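Local coordinates for protein methionine gamma-lyase (PDB 1E5F) that is a pyridoxal-5'-phosphate-dependent enzyme of the Cys/Met metabolism family that binds this cofactor and assembles from four chains, at residues 106-111 with 160-165; 151-156 with 181-186. One frame throughout, in Å; residues are numbered along the deposited sequence.

Contact 1 (106-111 with 160-165); sequences SDECLY and TLKIID. With PLP (pyridoxal-5'-phosphate), chain C.
Lys162 and Asp107 approach from opposite directions and meet in a salt bridge, a compact example of how a charged pair can join a strand end to a distant loop. Lys162 NZ lies 2.7 Å from Asp107 OD1, on the syn lone pair of that oxygen, and makes a weaker bond to Asp107 OD2. The bend of the lysine chain at chi3 (63°) brings the ammonium group to the oxygen end of the buried carboxylate. Asp107 OD1 also accepts the backbone N of Cys109 at 2.7 Å, on its anti side and 18° out of the carboxylate plane, closing an Asx turn just where strand 103-107 ends. Asp107 OD2 has a further donor in Thr134, and Lys162 NZ reaches Asn133. A water joins Lys162 NZ to Glu108 OE2, which lies 4.7 Å from that nitrogen, too far for a direct ion pair. Around the ion pair the packing is light: the Ile164 CD1 methyl lies against Asp107 OD2, 3.8 Å away. With two donors gripping Asp107 OD1 and a carboxylate and an amide oxygen facing the lysine, both charges are compensated locally; the pairing would be expected to keep Asp107 ionised and Lys162 protonated. The same carboxylate closes the Asx turn, tying the ion pair to the path of the chain toward Tyr111 and the cofactor.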
ATOM      1  N   SER A 106     -35.875   7.405  14.955  1.00 28.37           N
ATOM      2  CA  SER A 106     -35.254   7.410  13.681  1.00 28.42           C
ATOM      3  C   SER A 106     -36.271   7.508  12.540  1.00 29.59           C
ATOM      4  O   SER A 106     -37.345   6.961  12.603  1.00 28.56           O
ATOM      5  CB  SER A 106     -34.589   6.055  13.464  1.00 28.63           C
ATOM      6  OG  SER A 106     -34.057   5.845  12.154  1.00 28.38           O
ATOM      7  N   ASP A 107     -35.721   7.958  11.444  1.00 29.45           N
ATOM      8  CA  ASP A 107     -36.540   8.046  10.254  1.00 29.89           C
ATOM      9  C   ASP A 107     -36.597   6.592   9.827  1.00 29.92           C
ATOM     10  O   ASP A 107     -35.661   5.872  10.134  1.00 24.57           O
ATOM     11  CB  ASP A 107     -36.000   8.931   9.162  1.00 30.06           C
ATOM     12  CG  ASP A 107     -37.092   9.225   8.116  1.00 31.30           C
ATOM     13  OD1 ASP A 107     -37.254   8.373   7.222  1.00 33.93           O
ATOM     14  OD2 ASP A 107     -37.784  10.235   8.160  1.00 30.48           O
ATOM     15  N   GLU A 108     -37.819   6.263   9.458  1.00 27.67           N
ATOM     16  CA  GLU A 108     -37.974   4.903   8.963  1.00 32.45           C
ATOM     17  C   GLU A 108     -37.261   4.662   7.665  1.00 29.36           C
ATOM     18  O   GLU A 108     -37.164   3.508   7.294  1.00 31.59           O
ATOM     19  CB  GLU A 108     -39.541   4.795   8.815  1.00 34.10           C
ATOM     20  CG  GLU A 108     -40.091   5.656   7.659  1.00 37.77           C
ATOM     21  CD  GLU A 108     -41.626   5.468   7.480  1.00 41.02           C
ATOM     22  OE1 GLU A 108     -42.246   4.502   7.941  1.00 39.95           O
ATOM     23  OE2 GLU A 108     -42.280   6.281   6.799  1.00 40.60           O
ATOM     24  N   CYS A 109     -36.973   5.675   6.803  1.00 28.48           N
ATOM     25  CA  CYS A 109     -36.312   5.299   5.567  1.00 30.19           C
ATOM     26  C   CYS A 109     -34.814   5.525   5.758  1.00 30.77           C
ATOM     27  O   CYS A 109     -34.346   6.705   5.578  1.00 31.30           O
ATOM     28  CB  CYS A 109     -36.863   6.039   4.366  1.00 30.95           C
ATOM     29  SG  CYS A 109     -36.128   5.525   2.782  0.80 29.76           S
ATOM     30  N   LEU A 110     -34.047   4.514   5.909  1.00 29.94           N
ATOM     31  CA  LEU A 110     -32.638   4.420   6.227  1.00 30.64           C
ATOM     32  C   LEU A 110     -32.004   3.380   5.283  1.00 31.94           C
ATOM     33  O   LEU A 110     -32.577   2.437   4.690  1.00 29.89           O
ATOM     34  CB  LEU A 110     -32.599   3.766   7.616  1.00 30.06           C
ATOM     35  CG  LEU A 110     -32.292   4.489   8.899  1.00 31.65           C
ATOM     36  CD1 LEU A 110     -32.628   6.006   8.748  1.00 27.39           C
ATOM     37  CD2 LEU A 110     -33.056   3.988  10.091  1.00 30.05           C
ATOM     38  N   TYR A 111     -30.713   3.566   5.197  1.00 31.78           N
ATOM     39  CA  TYR A 111     -29.902   2.413   4.733  1.00 35.96           C
ATOM     40  C   TYR A 111     -30.421   1.118   5.401  1.00 33.19           C
ATOM     41  O   TYR A 111     -30.547   0.939   6.597  1.00 31.71           O
ATOM     42  CB  TYR A 111     -28.451   2.749   4.999  1.00 33.94           C
ATOM     43  CG  TYR A 111     -27.543   1.663   4.503  1.00 41.06           C
ATOM     44  CD1 TYR A 111     -27.726   1.005   3.306  1.00 43.00           C
ATOM     45  CD2 TYR A 111     -26.475   1.253   5.300  1.00 41.77           C
ATOM     46  CE1 TYR A 111     -26.877   0.005   2.875  1.00 45.31           C
ATOM     47  CE2 TYR A 111     -25.595   0.274   4.855  1.00 43.62           C
ATOM     48  CZ  TYR A 111     -25.778  -0.364   3.668  1.00 45.68           C
ATOM     49  OH  TYR A 111     -24.920  -1.342   3.247  1.00 43.90           O
ATOM     50  N   THR A 160     -35.018   5.949  -1.414  1.00 34.14           N
ATOM     51  CA  THR A 160     -35.999   6.836  -2.041  1.00 31.76           C
ATOM     52  C   THR A 160     -35.652   8.303  -2.320  1.00 32.34           C
ATOM     53  O   THR A 160     -36.267   8.990  -3.153  1.00 30.17           O
ATOM     54  CB  THR A 160     -37.268   6.767  -1.178  1.00 33.82           C
ATOM     55  OG1 THR A 160     -37.009   7.375   0.076  1.00 34.70           O
ATOM     56  CG2 THR A 160     -37.493   5.192  -0.748  1.00 36.21           C
ATOM     57  N   LEU A 161     -34.619   8.920  -1.711  1.00 26.28           N
ATOM     58  CA  LEU A 161     -34.295  10.284  -1.861  1.00 27.94           C
ATOM     59  C   LEU A 161     -35.345  11.230  -1.243  1.00 29.09           C
ATOM     60  O   LEU A 161     -35.461  12.412  -1.508  1.00 29.61           O
ATOM     61  CB  LEU A 161     -33.976  10.655  -3.310  1.00 26.76           C
ATOM     62  CG  LEU A 161     -32.922   9.673  -3.974  1.00 28.91           C
ATOM     63  CD1 LEU A 161     -32.513  10.194  -5.396  1.00 23.26           C
ATOM     64  CD2 LEU A 161     -31.680   9.486  -3.071  1.00 22.42           C
ATOM     65  N   LYS A 162     -35.988  10.777  -0.155  1.00 28.98           N
ATOM     66  CA  LYS A 162     -36.942  11.655   0.538  1.00 28.26           C
ATOM     67  C   LYS A 162     -36.233  12.891   1.101  1.00 31.32           C
ATOM     68  O   LYS A 162     -35.132  12.696   1.646  1.00 36.03           O
ATOM     69  CB  LYS A 162     -37.651  10.868   1.621  1.00 30.85           C
ATOM     70  CG  LYS A 162     -38.573  11.671   2.528  1.00 32.76           C
ATOM     71  CD  LYS A 162     -39.293  10.745   3.552  1.00 30.86           C
ATOM     72  CE  LYS A 162     -38.324  10.056   4.504  1.00 32.57           C
ATOM     73  NZ  LYS A 162     -39.146   9.578   5.712  1.00 31.37           N
ATOM     74  N   ILE A 163     -36.762  14.117   0.989  1.00 30.27           N
ATOM     75  CA  ILE A 163     -36.044  15.198   1.645  1.00 27.74           C
ATOM     76  C   ILE A 163     -36.599  15.420   3.030  1.00 30.87           C
ATOM     77  O   ILE A 163     -37.801  15.491   3.144  1.00 31.41           O
ATOM     78  CB  ILE A 163     -36.166  16.477   0.769  1.00 23.94           C
ATOM     79  CG1 ILE A 163     -35.731  16.019  -0.622  1.00 29.24           C
ATOM     80  CG2 ILE A 163     -35.374  17.652   1.284  1.00 26.10           C
ATOM     81  CD1 ILE A 163     -34.291  15.629  -0.767  1.00 23.83           C
ATOM     82  N   ILE A 164     -35.764  15.731   4.022  1.00 29.04           N
ATOM     83  CA  ILE A 164     -36.216  15.898   5.335  1.00 23.38           C
ATOM     84  C   ILE A 164     -35.788  17.295   5.747  1.00 28.19           C
ATOM     85  O   ILE A 164     -34.642  17.673   5.516  1.00 29.53           O
ATOM     86  CB  ILE A 164     -35.634  14.953   6.337  1.00 27.14           C
ATOM     87  CG1 ILE A 164     -36.170  13.533   6.153  1.00 26.86           C
ATOM     88  CG2 ILE A 164     -35.954  15.543   7.778  1.00 25.04           C
ATOM     89  CD1 ILE A 164     -35.149  12.624   6.818  1.00 29.15           C
ATOM     90  N   ASP A 165     -36.704  18.057   6.297  1.00 25.19           N
ATOM     91  CA  ASP A 165     -36.448  19.415   6.735  1.00 31.90           C
ATOM     92  C   ASP A 165     -35.697  19.467   8.080  1.00 32.25           C
ATOM     93  O   ASP A 165     -36.313  19.476   9.151  1.00 35.76           O
ATOM     94  CB  ASP A 165     -37.827  20.091   6.890  1.00 35.43           C
ATOM     95  CG  ASP A 165     -37.690  21.536   7.196  1.00 36.56           C
ATOM     96  OD1 ASP A 165     -36.676  21.956   7.696  1.00 36.44           O
ATOM     97  OD2 ASP A 165     -38.744  22.225   6.963  1.00 43.40           O
TER
HETATM   98  N1  PLP C 405     -24.723   5.302   5.585  1.00 34.02           N
HETATM   99  C2  PLP C 405     -25.446   5.267   4.439  1.00 33.20           C
HETATM  100  C2A PLP C 405     -26.344   6.296   3.835  1.00 28.03           C
HETATM  101  C3  PLP C 405     -24.879   4.320   3.545  1.00 31.27           C
HETATM  102  O3  PLP C 405     -25.447   4.294   2.310  1.00 37.06           O
HETATM  103  C4  PLP C 405     -24.017   3.310   3.924  1.00 31.21           C
HETATM  104  C4A PLP C 405     -23.896   2.202   2.795  1.00 30.92           C
HETATM  105  C5  PLP C 405     -23.760   3.172   5.240  1.00 29.99           C
HETATM  106  C6  PLP C 405     -24.168   4.181   6.113  1.00 32.39           C
HETATM  107  C5A PLP C 405     -22.817   2.147   5.783  1.00 29.67           C
HETATM  108  O4P PLP C 405     -21.413   2.492   5.372  1.00 28.91           O
HETATM  109  P   PLP C 405     -20.368   1.304   5.242  1.00 25.39           P
HETATM  110  O1P PLP C 405     -20.902   0.525   4.101  1.00 25.05           O
HETATM  111  O2P PLP C 405     -19.142   2.047   4.932  1.00 24.10           O
HETATM  112  O3P PLP C 405     -20.318   0.464   6.531  1.00 24.62           O
HETATM  113  O   HOH W   1     -40.905   7.198   4.820  0.50 16.92           O

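Contact 2 (151-156 with 181-186). With PLP (pyridoxal-5'-phosphate), chain C.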
ATOM      1  N   VAL A 151     -32.323  11.807  17.921  1.00 19.56           N
ATOM      2  CA  VAL A 151     -33.253  11.779  16.787  1.00 23.81           C
ATOM      3  C   VAL A 151     -32.347  11.509  15.561  1.00 27.08           C
ATOM      4  O   VAL A 151     -31.411  12.298  15.437  1.00 24.01           O
ATOM      5  CB  VAL A 151     -34.025  13.082  16.651  1.00 25.29           C
ATOM      6  CG1 VAL A 151     -34.834  13.179  15.357  1.00 26.22           C
ATOM      7  CG2 VAL A 151     -35.060  13.081  17.832  1.00 26.00           C
ATOM      8  N   TYR A 152     -32.684  10.516  14.736  1.00 24.73           N
ATOM      9  CA  TYR A 152     -31.720  10.189  13.664  1.00 27.28           C
ATOM     10  C   TYR A 152     -32.364  10.170  12.291  1.00 27.48           C
ATOM     11  O   TYR A 152     -33.451   9.599  12.186  1.00 27.89           O
ATOM     12  CB  TYR A 152     -31.175   8.708  13.887  1.00 25.91           C
ATOM     13  CG  TYR A 152     -30.102   8.164  12.961  1.00 25.89           C
ATOM     14  CD1 TYR A 152     -30.393   7.608  11.721  1.00 25.20           C
ATOM     15  CD2 TYR A 152     -28.746   8.320  13.263  1.00 28.99           C
ATOM     16  CE1 TYR A 152     -29.445   7.098  10.828  1.00 27.11           C
ATOM     17  CE2 TYR A 152     -27.743   7.841  12.414  1.00 27.35           C
ATOM     18  CZ  TYR A 152     -28.072   7.263  11.208  1.00 26.68           C
ATOM     19  OH  TYR A 152     -27.156   6.801  10.353  1.00 24.57           O
ATOM     20  N   PHE A 153     -31.650  10.566  11.257  1.00 24.78           N
ATOM     21  CA  PHE A 153     -32.191  10.557   9.902  1.00 26.03           C
ATOM     22  C   PHE A 153     -31.123  10.744   8.829  1.00 25.68           C
ATOM     23  O   PHE A 153     -29.987  11.094   9.139  1.00 22.16           O
ATOM     24  CB  PHE A 153     -33.274  11.630   9.769  1.00 19.76           C
ATOM     25  CG  PHE A 153     -32.714  13.002   9.934  1.00 22.98           C
ATOM     26  CD1 PHE A 153     -32.046  13.687   8.911  1.00 22.82           C
ATOM     27  CD2 PHE A 153     -32.876  13.647  11.096  1.00 22.83           C
ATOM     28  CE1 PHE A 153     -31.457  14.881   9.161  1.00 21.72           C
ATOM     29  CE2 PHE A 153     -32.343  14.889  11.380  1.00 22.08           C
ATOM     30  CZ  PHE A 153     -31.648  15.518  10.368  1.00 23.72           C
ATOM     31  N   GLU A 154     -31.508  10.427   7.595  1.00 20.32           N
ATOM     32  CA  GLU A 154     -30.703  10.656   6.427  1.00 21.34           C
ATOM     33  C   GLU A 154     -31.501  11.494   5.458  1.00 23.96           C
ATOM     34  O   GLU A 154     -32.617  11.108   5.118  1.00 22.33           O
ATOM     35  CB  GLU A 154     -30.484   9.408   5.633  1.00 21.29           C
ATOM     36  CG  GLU A 154     -29.977   8.165   6.346  1.00 28.57           C
ATOM     37  CD  GLU A 154     -29.885   6.855   5.601  1.00 30.01           C
ATOM     38  OE1 GLU A 154     -30.195   6.864   4.382  1.00 34.15           O
ATOM     39  OE2 GLU A 154     -29.671   5.718   6.128  1.00 29.75           O
ATOM     40  N   THR A 155     -30.919  12.512   4.887  1.00 21.95           N
ATOM     41  CA  THR A 155     -31.527  13.203   3.808  1.00 22.89           C
ATOM     42  C   THR A 155     -30.447  13.601   2.791  1.00 23.14           C
ATOM     43  O   THR A 155     -29.490  14.232   3.161  1.00 23.55           O
ATOM     44  CB  THR A 155     -32.348  14.366   4.324  1.00 23.73           C
ATOM     45  OG1 THR A 155     -32.904  15.115   3.230  1.00 20.75           O
ATOM     46  CG2 THR A 155     -31.475  15.399   5.084  1.00 19.35           C
ATOM     47  N   PRO A 156     -30.701  13.374   1.502  1.00 24.92           N
ATOM     48  CA  PRO A 156     -31.876  12.624   1.040  1.00 22.89           C
ATOM     49  C   PRO A 156     -31.827  11.210   1.535  1.00 26.95           C
ATOM     50  O   PRO A 156     -30.702  10.684   1.660  1.00 26.18           O
ATOM     51  CB  PRO A 156     -31.845  12.598  -0.483  1.00 21.97           C
ATOM     52  CG  PRO A 156     -30.910  13.760  -0.827  1.00 21.30           C
ATOM     53  CD  PRO A 156     -29.909  13.840   0.360  1.00 23.00           C
ATOM     54  N   VAL A 181     -29.484  15.413  17.720  1.00 23.19           N
ATOM     55  CA  VAL A 181     -29.928  15.123  16.359  1.00 25.18           C
ATOM     56  C   VAL A 181     -28.676  14.647  15.617  1.00 27.44           C
ATOM     57  O   VAL A 181     -27.670  15.377  15.541  1.00 27.11           O
ATOM     58  CB  VAL A 181     -30.545  16.332  15.696  1.00 24.47           C
ATOM     59  CG1 VAL A 181     -30.996  16.041  14.316  1.00 23.34           C
ATOM     60  CG2 VAL A 181     -31.715  16.728  16.664  1.00 25.71           C
ATOM     61  N   ILE A 182     -28.715  13.569  14.898  1.00 25.02           N
ATOM     62  CA  ILE A 182     -27.640  12.880  14.173  1.00 25.63           C
ATOM     63  C   ILE A 182     -28.090  12.806  12.753  1.00 25.19           C
ATOM     64  O   ILE A 182     -29.170  12.214  12.517  1.00 25.17           O
ATOM     65  CB  ILE A 182     -27.303  11.441  14.704  1.00 23.21           C
ATOM     66  CG1 ILE A 182     -26.841  11.559  16.211  1.00 23.60           C
ATOM     67  CG2 ILE A 182     -26.103  10.839  13.964  1.00 17.26           C
ATOM     68  CD1 ILE A 182     -26.594  10.337  17.006  1.00 26.07           C
ATOM     69  N   ALA A 183     -27.326  13.326  11.843  1.00 25.98           N
ATOM     70  CA  ALA A 183     -27.729  13.262  10.416  1.00 23.82           C
ATOM     71  C   ALA A 183     -26.709  12.437   9.596  1.00 25.36           C
ATOM     72  O   ALA A 183     -25.494  12.623   9.886  1.00 21.50           O
ATOM     73  CB  ALA A 183     -27.807  14.674   9.980  1.00 17.60           C
ATOM     74  N   ASP A 184     -27.222  11.387   8.925  1.00 19.16           N
ATOM     75  CA  ASP A 184     -26.186  10.690   8.057  1.00 19.26           C
ATOM     76  C   ASP A 184     -26.060  11.426   6.743  1.00 22.04           C
ATOM     77  O   ASP A 184     -26.998  11.544   5.952  1.00 24.17           O
ATOM     78  CB  ASP A 184     -26.628   9.256   7.844  1.00 19.81           C
ATOM     79  CG  ASP A 184     -25.659   8.410   7.017  1.00 21.31           C
ATOM     80  OD1 ASP A 184     -24.972   8.953   6.149  1.00 20.73           O
ATOM     81  OD2 ASP A 184     -25.843   7.152   6.988  1.00 26.30           O
ATOM     82  N   ASN A 185     -24.954  12.145   6.461  1.00 22.37           N
ATOM     83  CA  ASN A 185     -24.761  13.062   5.356  1.00 17.29           C
ATOM     84  C   ASN A 185     -24.086  12.445   4.187  1.00 17.10           C
ATOM     85  O   ASN A 185     -23.497  13.033   3.299  1.00 17.95           O
ATOM     86  CB  ASN A 185     -23.957  14.295   5.911  1.00 19.18           C
ATOM     87  CG  ASN A 185     -23.960  15.528   4.994  1.00 20.05           C
ATOM     88  OD1 ASN A 185     -25.000  15.782   4.310  1.00 19.84           O
ATOM     89  ND2 ASN A 185     -22.893  16.338   4.868  1.00 16.21           N
ATOM     90  N   THR A 186     -24.140  11.103   4.121  1.00 20.76           N
ATOM     91  CA  THR A 186     -23.335  10.387   3.093  1.00 22.47           C
ATOM     92  C   THR A 186     -23.642  10.806   1.668  1.00 21.69           C
ATOM     93  O   THR A 186     -22.752  11.099   0.895  1.00 17.91           O
ATOM     94  CB  THR A 186     -23.570   8.890   3.261  1.00 22.37           C
ATOM     95  OG1 THR A 186     -23.105   8.383   4.545  1.00 20.00           O
ATOM     96  CG2 THR A 186     -22.913   8.029   2.200  1.00 19.72           C
TER
HETATM   97  N1  PLP C 405     -24.723   5.302   5.585  1.00 34.02           N
HETATM   98  C2  PLP C 405     -25.446   5.267   4.439  1.00 33.20           C
HETATM   99  C2A PLP C 405     -26.344   6.296   3.835  1.00 28.03           C
HETATM  100  C3  PLP C 405     -24.879   4.320   3.545  1.00 31.27           C
HETATM  101  O3  PLP C 405     -25.447   4.294   2.310  1.00 37.06           O
HETATM  102  C4  PLP C 405     -24.017   3.310   3.924  1.00 31.21           C
HETATM  103  C4A PLP C 405     -23.896   2.202   2.795  1.00 30.92           C
HETATM  104  C5  PLP C 405     -23.760   3.172   5.240  1.00 29.99           C
HETATM  105  C6  PLP C 405     -24.168   4.181   6.113  1.00 32.39           C
HETATM  106  C5A PLP C 405     -22.817   2.147   5.783  1.00 29.67           C
HETATM  107  O4P PLP C 405     -21.413   2.492   5.372  1.00 28.91           O
HETATM  108  P   PLP C 405     -20.368   1.304   5.242  1.00 25.39           P
HETATM  109  O1P PLP C 405     -20.902   0.525   4.101  1.00 25.05           O
HETATM  110  O2P PLP C 405     -19.142   2.047   4.932  1.00 24.10           O
HETATM  111  O3P PLP C 405     -20.318   0.464   6.531  1.00 24.62           O
HETATM  112  O   HOH W   2     -27.719   5.568   8.100  1.00 27.34           O
HETATM  113  O   HOH W   3     -27.864  15.820   4.594  1.00 19.10           O
HETATM  114  O   HOH W   4     -28.755  13.868   6.296  1.00 26.12           O
HETATM  115  O   HOH W   5     -27.049  12.664   2.762  1.00 28.79           O
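Tyr152 and Asp184 lie side by side and point the same way, from neighbouring parallel strands, their ring and carboxylate planes 72° apart. With chi1 at -176° the tyrosine ring extends along the sheet face, bringing Tyr152 OH to 3.5 Å from Asp184 CB, while Tyr152 CD2 packs obliquely on Ile182 CG2 at 3.7 Å. Glu154 runs alongside Asp184 in the same sense, the two carboxylate planes turned 57° from each other. These like charges do not bond directly, Glu154 OE2 standing 4.2 Å from Asp184 OD2. One water mediates instead: it donates to both carboxylates and accepts from the Tyr152 hydroxyl, lying in the plane of the ring at its edge. The main partner of Glu154 is outside the two strands, in Tyr111.

Asp184 divides its oxygens. Asp184 OD1 receives both the backbone N and OG1 of Thr186, the first closing an Asx turn, so that the carboxylate is held in rotation; Asp184 OD2 lies 2.6 Å from N1 of the cofactor.

On the other face, Val151, Phe153, Val181 and Ala183 make apolar contacts. Phe153 CE2 meets Val181 CG1 at 3.4 Å and Phe153 CE1 meets Ala183 CB at 3.7 Å, beneath helix 166-174. Between the faces the backbones bond in parallel register, Ile182 N to Val151 O, Phe153 N to Ile182 O, and Asp184 N to Phe153 O at 2.8 Å. Strand 148-154, helix 166-174 and strand 180-184 thus form a beta-alpha-beta unit of the large-domain sheet, and the aspartate at a strand's C-terminal end facing the pyridine nitrogen is a hallmark of fold-type I PLP enzymes.

Contacts 1 and 2 lie with their centres about 8 Å apart on one sheet, where strands 103-107 and 148-154 are neighbours; Asp107 N reaches Tyr152 O at 2.9 Å, a probable hydrogen bond. A second link, the hydrogen bond from Tyr111 N to Glu154 OE2 at 2.6 Å, joins the turn of 106-111 to the carboxylate pair of contact 2. Ile164 CD1 packs 3.4 Å from Glu154 O, so 160-165 also touches the second contact. Both converge on pyridoxal-5'-phosphate: the ring of Tyr111 lies with one face against it, Tyr111 CE2 3.3 Å from cofactor atom C4A, while contact 2 supplies the partner of N1. Tyr56 and Arg58 of the second subunit also bond to the cofactor.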